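Local coordinates for DUF269-containing protein (Cyanothece sp. ATCC 51142, PDB 3NJ2) that is of unknown function but, as a member of the DUF269 family, is associated with nitrogen fixation in this cyanobacterium, at residues L90-A95 with H140-D145; R94-L99 with T155-A160. One frame throughout, in Å; residues are numbered along the deposited sequence.

Contact 1 (L90-A95 with H140-D145); sequences LCYFRA and HRFGFD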
ATOM      1  N   LEU B  90      -8.286   0.602  -8.131  1.00 10.21           N
ATOM      2  CA  LEU B  90      -7.314  -0.494  -8.283  1.00 11.35           C
ATOM      3  C   LEU B  90      -7.135  -0.846  -9.758  1.00 11.50           C
ATOM      4  O   LEU B  90      -5.985  -0.947 -10.221  1.00 11.06           O
ATOM      5  CB  LEU B  90      -7.811  -1.676  -7.470  1.00 12.14           C
ATOM      6  CG  LEU B  90      -6.895  -2.760  -6.971  1.00 24.09           C
ATOM      7  CD1 LEU B  90      -5.590  -2.191  -6.401  1.00 21.61           C
ATOM      8  CD2 LEU B  90      -7.702  -3.428  -5.852  1.00 25.79           C
ATOM      9  N   CYS B  91      -8.228  -0.851 -10.516  1.00 10.35           N
ATOM     10  CA  CYS B  91      -8.118  -1.219 -11.923  1.00 11.58           C
ATOM     11  C   CYS B  91      -7.397  -0.203 -12.768  1.00  8.93           C
ATOM     12  O   CYS B  91      -6.591  -0.574 -13.662  1.00 11.02           O
ATOM     13  CB  CYS B  91      -9.488  -1.505 -12.536  1.00 10.17           C
ATOM     14  SG  CYS B  91     -10.158  -3.165 -11.983  1.00 15.56           S
ATOM     15  N   TYR B  92      -7.565   1.082 -12.438  1.00  9.38           N
ATOM     16  CA  TYR B  92      -6.803   2.177 -13.043  1.00  9.90           C
ATOM     17  C   TYR B  92      -5.331   1.984 -12.839  1.00  8.84           C
ATOM     18  O   TYR B  92      -4.523   1.974 -13.833  1.00  9.28           O
ATOM     19  CB  TYR B  92      -7.293   3.512 -12.435  1.00  8.28           C
ATOM     20  CG  TYR B  92      -6.616   4.742 -12.944  1.00  9.89           C
ATOM     21  CD1 TYR B  92      -6.949   5.296 -14.213  1.00 10.59           C
ATOM     22  CD2 TYR B  92      -5.688   5.405 -12.167  1.00 12.59           C
ATOM     23  CE1 TYR B  92      -6.353   6.486 -14.687  1.00 12.78           C
ATOM     24  CE2 TYR B  92      -5.150   6.585 -12.606  1.00 11.89           C
ATOM     25  CZ  TYR B  92      -5.479   7.103 -13.874  1.00 13.52           C
ATOM     26  OH  TYR B  92      -4.865   8.242 -14.301  1.00 15.25           O
ATOM     27  N   PHE B  93      -4.921   1.731 -11.600  1.00  8.37           N
ATOM     28  CA  PHE B  93      -3.484   1.540 -11.348  1.00  8.61           C
ATOM     29  C   PHE B  93      -2.940   0.236 -11.905  1.00 10.15           C
ATOM     30  O   PHE B  93      -1.768   0.190 -12.278  1.00 10.77           O
ATOM     31  CB  PHE B  93      -3.103   1.882  -9.893  1.00  9.92           C
ATOM     32  CG  PHE B  93      -3.230   3.378  -9.632  1.00  9.51           C
ATOM     33  CD1 PHE B  93      -2.202   4.213 -10.067  1.00 11.07           C
ATOM     34  CD2 PHE B  93      -4.361   3.937  -8.936  1.00  9.63           C
ATOM     35  CE1 PHE B  93      -2.367   5.521  -9.908  1.00 11.84           C
ATOM     36  CE2 PHE B  93      -4.516   5.305  -8.806  1.00  9.81           C
ATOM     37  CZ  PHE B  93      -3.493   6.099  -9.293  1.00 11.03           C
ATOM     38  N   ARG B  94      -3.789  -0.818 -11.904  1.00 10.17           N
ATOM     39  CA  ARG B  94      -3.352  -2.091 -12.554  1.00 10.31           C
ATOM     40  C   ARG B  94      -3.204  -1.914 -14.041  1.00 10.57           C
ATOM     41  O   ARG B  94      -2.330  -2.624 -14.675  1.00 11.16           O
ATOM     42  CB  ARG B  94      -4.408  -3.162 -12.328  1.00 12.23           C
ATOM     43  CG  ARG B  94      -4.336  -3.732 -10.844  1.00 11.21           C
ATOM     44  CD  ARG B  94      -5.668  -4.489 -10.590  1.00 13.96           C
ATOM     45  NE  ARG B  94      -5.590  -5.151  -9.288  1.00 21.69           N
ATOM     46  CZ  ARG B  94      -6.646  -5.573  -8.581  1.00 24.04           C
ATOM     47  NH1 ARG B  94      -7.902  -5.375  -9.015  1.00 23.99           N
ATOM     48  NH2 ARG B  94      -6.434  -6.124  -7.402  1.00 28.90           N
ATOM     49  N   ALA B  95      -4.007  -1.066 -14.636  1.00 10.46           N
ATOM     50  CA  ALA B  95      -3.954  -0.806 -16.094  1.00  9.46           C
ATOM     51  C   ALA B  95      -2.588  -0.112 -16.419  1.00 10.44           C
ATOM     52  O   ALA B  95      -1.921  -0.433 -17.460  1.00 13.45           O
ATOM     53  CB  ALA B  95      -5.144   0.008 -16.488  1.00 10.63           C
ATOM     54  N   HIS B 140     -13.448   8.816  -2.712  1.00 13.55           N
ATOM     55  CA  HIS B 140     -14.875   8.504  -3.063  1.00 15.38           C
ATOM     56  C   HIS B 140     -15.246   9.197  -4.382  1.00 14.85           C
ATOM     57  O   HIS B 140     -16.140   8.699  -5.100  1.00 16.68           O
ATOM     58  CB  HIS B 140     -15.839   9.039  -1.970  1.00 14.75           C
ATOM     59  CG  HIS B 140     -15.499   8.607  -0.583  1.00 17.28           C
ATOM     60  ND1 HIS B 140     -14.261   8.792   0.024  1.00 18.87           N
ATOM     61  CD2 HIS B 140     -16.246   7.921   0.314  1.00 16.31           C
ATOM     62  CE1 HIS B 140     -14.295   8.287   1.254  1.00 17.28           C
ATOM     63  NE2 HIS B 140     -15.482   7.719   1.438  1.00 19.34           N
ATOM     64  N   ARG B 141     -14.681  10.384  -4.673  1.00 13.88           N
ATOM     65  CA  ARG B 141     -14.955  11.231  -5.868  1.00 14.01           C
ATOM     66  C   ARG B 141     -14.089  10.886  -7.106  1.00 11.76           C
ATOM     67  O   ARG B 141     -14.002  11.717  -8.014  1.00 15.61           O
ATOM     68  CB  ARG B 141     -14.708  12.659  -5.485  1.00 15.16           C
ATOM     69  CG  ARG B 141     -15.663  13.112  -4.346  1.00 15.89           C
ATOM     70  CD  ARG B 141     -15.501  14.611  -4.040  1.00 20.81           C
ATOM     71  NE  ARG B 141     -16.374  14.892  -2.895  1.00 21.36           N
ATOM     72  CZ  ARG B 141     -16.312  16.017  -2.179  1.00 26.22           C
ATOM     73  NH1 ARG B 141     -15.392  16.934  -2.473  1.00 25.44           N
ATOM     74  NH2 ARG B 141     -17.200  16.220  -1.215  1.00 25.20           N
ATOM     75  N   PHE B 142     -13.390   9.722  -7.029  1.00 14.45           N
ATOM     76  CA  PHE B 142     -12.447   9.319  -8.113  1.00 13.58           C
ATOM     77  C   PHE B 142     -13.184   9.380  -9.430  1.00 14.67           C
ATOM     78  O   PHE B 142     -14.272   8.809  -9.580  1.00 14.62           O
ATOM     79  CB  PHE B 142     -11.929   7.919  -7.864  1.00 14.25           C
ATOM     80  CG  PHE B 142     -10.916   7.487  -8.831  1.00 15.02           C
ATOM     81  CD1 PHE B 142      -9.611   8.014  -8.785  1.00 18.83           C
ATOM     82  CD2 PHE B 142     -11.287   6.601  -9.834  1.00 19.58           C
ATOM     83  CE1 PHE B 142      -8.659   7.578  -9.707  1.00 25.17           C
ATOM     84  CE2 PHE B 142     -10.353   6.142 -10.721  1.00 20.68           C
ATOM     85  CZ  PHE B 142      -9.081   6.665 -10.716  1.00 20.65           C
ATOM     86  N   GLY B 143     -12.534   9.983 -10.402  1.00 15.36           N
ATOM     87  CA  GLY B 143     -13.173  10.090 -11.729  1.00 15.40           C
ATOM     88  C   GLY B 143     -12.571  11.239 -12.525  1.00 15.52           C
ATOM     89  O   GLY B 143     -11.687  11.997 -12.014  1.00 16.69           O
ATOM     90  N   PHE B 144     -13.004  11.339 -13.800  1.00 13.38           N
ATOM     91  CA  PHE B 144     -12.425  12.277 -14.755  1.00 14.15           C
ATOM     92  C   PHE B 144     -13.460  13.000 -15.571  1.00 16.51           C
ATOM     93  O   PHE B 144     -14.536  12.459 -15.816  1.00 14.62           O
ATOM     94  CB  PHE B 144     -11.484  11.517 -15.716  1.00 13.75           C
ATOM     95  CG  PHE B 144     -10.369  10.729 -14.999  1.00 15.73           C
ATOM     96  CD1 PHE B 144      -9.109  11.278 -14.830  1.00 18.54           C
ATOM     97  CD2 PHE B 144     -10.656   9.483 -14.395  1.00 16.59           C
ATOM     98  CE1 PHE B 144      -8.126  10.522 -14.109  1.00 15.72           C
ATOM     99  CE2 PHE B 144      -9.675   8.765 -13.642  1.00 17.78           C
ATOM    100  CZ  PHE B 144      -8.413   9.293 -13.539  1.00 17.12           C
ATOM    101  N   ASP B 145     -13.192  14.270 -15.900  1.00 17.97           N
ATOM    102  CA  ASP B 145     -14.213  15.020 -16.665  1.00 20.33           C
ATOM    103  C   ASP B 145     -14.645  14.421 -17.987  1.00 19.37           C
ATOM    104  O   ASP B 145     -15.781  14.563 -18.377  1.00 20.58           O
ATOM    105  CB  ASP B 145     -13.789  16.456 -16.959  1.00 21.11           C
ATOM    106  CG  ASP B 145     -13.503  17.259 -15.696  1.00 27.12           C
ATOM    107  OD1 ASP B 145     -13.943  16.863 -14.580  1.00 29.06           O
ATOM    108  OD2 ASP B 145     -12.793  18.295 -15.872  1.00 30.53           O
TER
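Tyr92, on helix 83-104, meets Phe142 and Phe144 from the loop that leads from strand 129-136 into helix 147-167, and the three rings form an aromatic cluster. Phe142 makes the T-shaped (edge-to-face) part: its CZ lies over one face of the tyrosine ring, toward the rim, 3.8 Å from Tyr92 CG. The planes of these two rings stand at 70°. Phe144 comes to the other end of the tyrosine, its CZ 3.7 Å from Tyr92 CE1 and also close to CZ and OH; here the planes are inclined by only 36°, an oblique pairing. Tyr92 CG is anti to the backbone N (chi1 180°), which carries the ring off the helix toward the loop, where both phenylalanines meet it from the same side, Phe142 near the CG end and Phe144 near the hydroxyl end. The packing is close around Tyr92 and Phe144, both buried and both touching Leu150 and Gln153 of helix 147-167. The Phe142 end is looser: that ring is partly exposed and meets the tyrosine through CZ alone, though it also touches Tyr65. With ring carbons doing most of the touching, and the tyrosine hydroxyl oxygen packed against Phe144 CZ without bonding to the other segment, the loop is held against the helix here by aromatic and van der Waals packing.

Contact 2 (R94-L99 with T155-A160); sequences RAIAAL and TKLANA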
ATOM      1  N   ARG B  94      -3.789  -0.818 -11.904  1.00 10.17           N
ATOM      2  CA  ARG B  94      -3.352  -2.091 -12.554  1.00 10.31           C
ATOM      3  C   ARG B  94      -3.204  -1.914 -14.041  1.00 10.57           C
ATOM      4  O   ARG B  94      -2.330  -2.624 -14.675  1.00 11.16           O
ATOM      5  CB  ARG B  94      -4.408  -3.162 -12.328  1.00 12.23           C
ATOM      6  CG  ARG B  94      -4.336  -3.732 -10.844  1.00 11.21           C
ATOM      7  CD  ARG B  94      -5.668  -4.489 -10.590  1.00 13.96           C
ATOM      8  NE  ARG B  94      -5.590  -5.151  -9.288  1.00 21.69           N
ATOM      9  CZ  ARG B  94      -6.646  -5.573  -8.581  1.00 24.04           C
ATOM     10  NH1 ARG B  94      -7.902  -5.375  -9.015  1.00 23.99           N
ATOM     11  NH2 ARG B  94      -6.434  -6.124  -7.402  1.00 28.90           N
ATOM     12  N   ALA B  95      -4.007  -1.066 -14.636  1.00 10.46           N
ATOM     13  CA  ALA B  95      -3.954  -0.806 -16.094  1.00  9.46           C
ATOM     14  C   ALA B  95      -2.588  -0.112 -16.419  1.00 10.44           C
ATOM     15  O   ALA B  95      -1.921  -0.433 -17.460  1.00 13.45           O
ATOM     16  CB  ALA B  95      -5.144   0.008 -16.488  1.00 10.63           C
ATOM     17  N   ILE B  96      -2.202   0.812 -15.516  1.00  9.98           N
ATOM     18  CA  ILE B  96      -0.989   1.571 -15.671  1.00 10.32           C
ATOM     19  C   ILE B  96       0.167   0.551 -15.513  1.00 11.92           C
ATOM     20  O   ILE B  96       1.128   0.494 -16.361  1.00 10.86           O
ATOM     21  CB  ILE B  96      -0.939   2.690 -14.615  1.00  9.76           C
ATOM     22  CG1 ILE B  96      -1.872   3.756 -15.056  1.00  9.46           C
ATOM     23  CG2 ILE B  96       0.620   3.252 -14.509  1.00 13.03           C
ATOM     24  CD1 ILE B  96      -2.203   4.700 -13.916  1.00 13.97           C
ATOM     25  N   ALA B  97       0.093  -0.307 -14.508  1.00 11.33           N
ATOM     26  CA  ALA B  97       1.136  -1.284 -14.154  1.00 11.11           C
ATOM     27  C   ALA B  97       1.299  -2.266 -15.348  1.00 11.57           C
ATOM     28  O   ALA B  97       2.379  -2.600 -15.791  1.00 13.76           O
ATOM     29  CB  ALA B  97       0.756  -2.031 -12.911  1.00 11.01           C
ATOM     30  N   ALA B  98       0.145  -2.692 -15.899  1.00 10.56           N
ATOM     31  CA  ALA B  98       0.258  -3.660 -17.036  1.00 11.10           C
ATOM     32  C   ALA B  98       0.975  -3.099 -18.254  1.00 12.30           C
ATOM     33  O   ALA B  98       1.661  -3.835 -18.925  1.00 13.96           O
ATOM     34  CB  ALA B  98      -1.151  -4.098 -17.375  1.00 10.85           C
ATOM     35  N   LEU B  99       0.817  -1.820 -18.565  1.00 11.40           N
ATOM     36  CA  LEU B  99       1.496  -1.170 -19.664  1.00 10.79           C
ATOM     37  C   LEU B  99       2.997  -1.007 -19.348  1.00 11.84           C
ATOM     38  O   LEU B  99       3.840  -1.199 -20.225  1.00 12.41           O
ATOM     39  CB  LEU B  99       0.864   0.168 -20.020  1.00 11.70           C
ATOM     40  CG  LEU B  99      -0.495   0.030 -20.699  1.00 13.80           C
ATOM     41  CD1 LEU B  99      -1.313   1.348 -20.423  1.00 18.71           C
ATOM     42  CD2 LEU B  99      -0.331  -0.434 -22.125  1.00 19.86           C
ATOM     43  N   THR B 155      -2.162   7.527 -19.404  1.00 11.75           N
ATOM     44  CA  THR B 155      -1.008   7.441 -20.346  1.00 12.84           C
ATOM     45  C   THR B 155       0.243   8.124 -19.783  1.00 14.08           C
ATOM     46  O   THR B 155       1.327   7.519 -19.719  1.00 14.59           O
ATOM     47  CB  THR B 155      -1.365   7.959 -21.740  1.00 14.90           C
ATOM     48  OG1 THR B 155      -2.425   7.167 -22.280  1.00 15.04           O
ATOM     49  CG2 THR B 155      -0.210   7.830 -22.706  1.00 14.63           C
ATOM     50  N   LYS B 156       0.030   9.342 -19.293  1.00 15.84           N
ATOM     51  CA  LYS B 156       1.170  10.061 -18.642  1.00 15.34           C
ATOM     52  C   LYS B 156       1.773   9.283 -17.490  1.00 14.04           C
ATOM     53  O   LYS B 156       3.040   9.196 -17.378  1.00 13.62           O
ATOM     54  CB  LYS B 156       0.707  11.396 -18.190  1.00 17.75           C
ATOM     55  CG  LYS B 156       1.847  12.341 -17.724  1.00 23.23           C
ATOM     56  CD  LYS B 156       1.233  13.725 -17.494  1.00 29.40           C
ATOM     57  CE  LYS B 156       1.015  14.081 -16.021  1.00 37.59           C
ATOM     58  NZ  LYS B 156       0.677  15.580 -15.819  1.00 41.78           N
ATOM     59  N   LEU B 157       0.948   8.720 -16.575  1.00 11.90           N
ATOM     60  CA  LEU B 157       1.548   7.980 -15.501  1.00 12.59           C
ATOM     61  C   LEU B 157       2.278   6.734 -15.953  1.00 12.11           C
ATOM     62  O   LEU B 157       3.285   6.418 -15.392  1.00 13.48           O
ATOM     63  CB  LEU B 157       0.459   7.590 -14.429  1.00 14.38           C
ATOM     64  CG  LEU B 157      -0.104   8.768 -13.666  1.00 16.26           C
ATOM     65  CD1 LEU B 157      -1.369   8.395 -12.905  1.00 15.52           C
ATOM     66  CD2 LEU B 157       1.042   9.299 -12.706  1.00 21.25           C
ATOM     67  N   ALA B 158       1.747   6.016 -16.963  1.00 12.12           N
ATOM     68  CA  ALA B 158       2.404   4.876 -17.453  1.00 10.21           C
ATOM     69  C   ALA B 158       3.747   5.274 -18.141  1.00 11.45           C
ATOM     70  O   ALA B 158       4.754   4.584 -17.857  1.00 13.38           O
ATOM     71  CB  ALA B 158       1.492   4.166 -18.458  1.00 12.52           C
ATOM     72  N   ASN B 159       3.687   6.298 -18.986  1.00 13.53           N
ATOM     73  CA  ASN B 159       4.957   6.828 -19.579  1.00 14.27           C
ATOM     74  C   ASN B 159       5.963   7.142 -18.504  1.00 15.21           C
ATOM     75  O   ASN B 159       7.104   6.794 -18.657  1.00 14.74           O
ATOM     76  CB  ASN B 159       4.710   7.983 -20.496  1.00 14.58           C
ATOM     77  CG  ASN B 159       3.794   7.608 -21.703  1.00 17.55           C
ATOM     78  OD1 ASN B 159       3.047   8.472 -22.130  1.00 28.90           O
ATOM     79  ND2 ASN B 159       3.846   6.374 -22.214  1.00 24.04           N
ATOM     80  N   ALA B 160       5.569   7.837 -17.452  1.00 12.62           N
ATOM     81  CA  ALA B 160       6.541   8.233 -16.423  1.00 13.63           C
ATOM     82  C   ALA B 160       7.099   7.032 -15.680  1.00 14.18           C
ATOM     83  O   ALA B 160       8.269   6.940 -15.299  1.00 14.81           O
ATOM     84  CB  ALA B 160       5.835   9.219 -15.438  1.00 16.25           C
TER
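Ile96 of helix 83-104 packs against Leu157 and Ala158 of helix 147-167, a helix-helix contact in which two segments run in broadly the same direction. Their axes come within 8.8 Å and cross at -41°, and the nearest CA atoms, those of Ile96 and Ala158, are 5.1 Å apart. The first kind of contact is branched side chain against branched side chain. The CD1 end of Ile96 reaches the CD1 methyl of Leu157 at 3.9 Å and also lies near its CB, the two side chains crossing at a slant. The second kind is side chain against a small residue. The CG2 methyl of Ile96, held anti to the backbone N while CG1 takes the place beside that N (chi1 -76°), faces the backbone of Ala158, coming 3.8 Å from Ala158 CA and close to its N. With no side chain beyond CB, Ala158 lets this methyl come right down onto the helix surface. An alanine in place of Ile96 would remove both methyl contacts and would probably open a gap in front of Leu157 CD1 and the Ala158 backbone. Polar bonding stays within each helix, as in Ala98 N to Arg94 O and Asn159 N to Thr155 O, so only apolar packing joins the two segments. Around this patch, Phe36 of helix 35-46 touches Ile96, Leu99 and Thr155, while Val132 of strand 129-136 touches Ile96 and Arg134 of the same strand touches Leu157. One turn after Ile96, the partly exposed Leu99 adds a looser touch, its CB 4.3 Å from Ala158 CB.

Helix 83-104 serves both contacts, and Arg94 and Ala95 belong to both of its segments. Contact 1 lies deeper, about 5 Å from the centre of the chain against about 8 Å for contact 2, their own centres being about 12 Å apart. It sets a loop against the helix through aromatic rings, whereas contact 2, only partly buried, joins two regular helices through aliphatic methyls and an alanine. The loop of contact 1 leads into helix 147-167, which carries the second segment of contact 2. Tyr92 OH lies 3.8 Å from Leu157 CD1, so the two patches adjoin, by packing alone, where helix 83-104 meets helix 147-167.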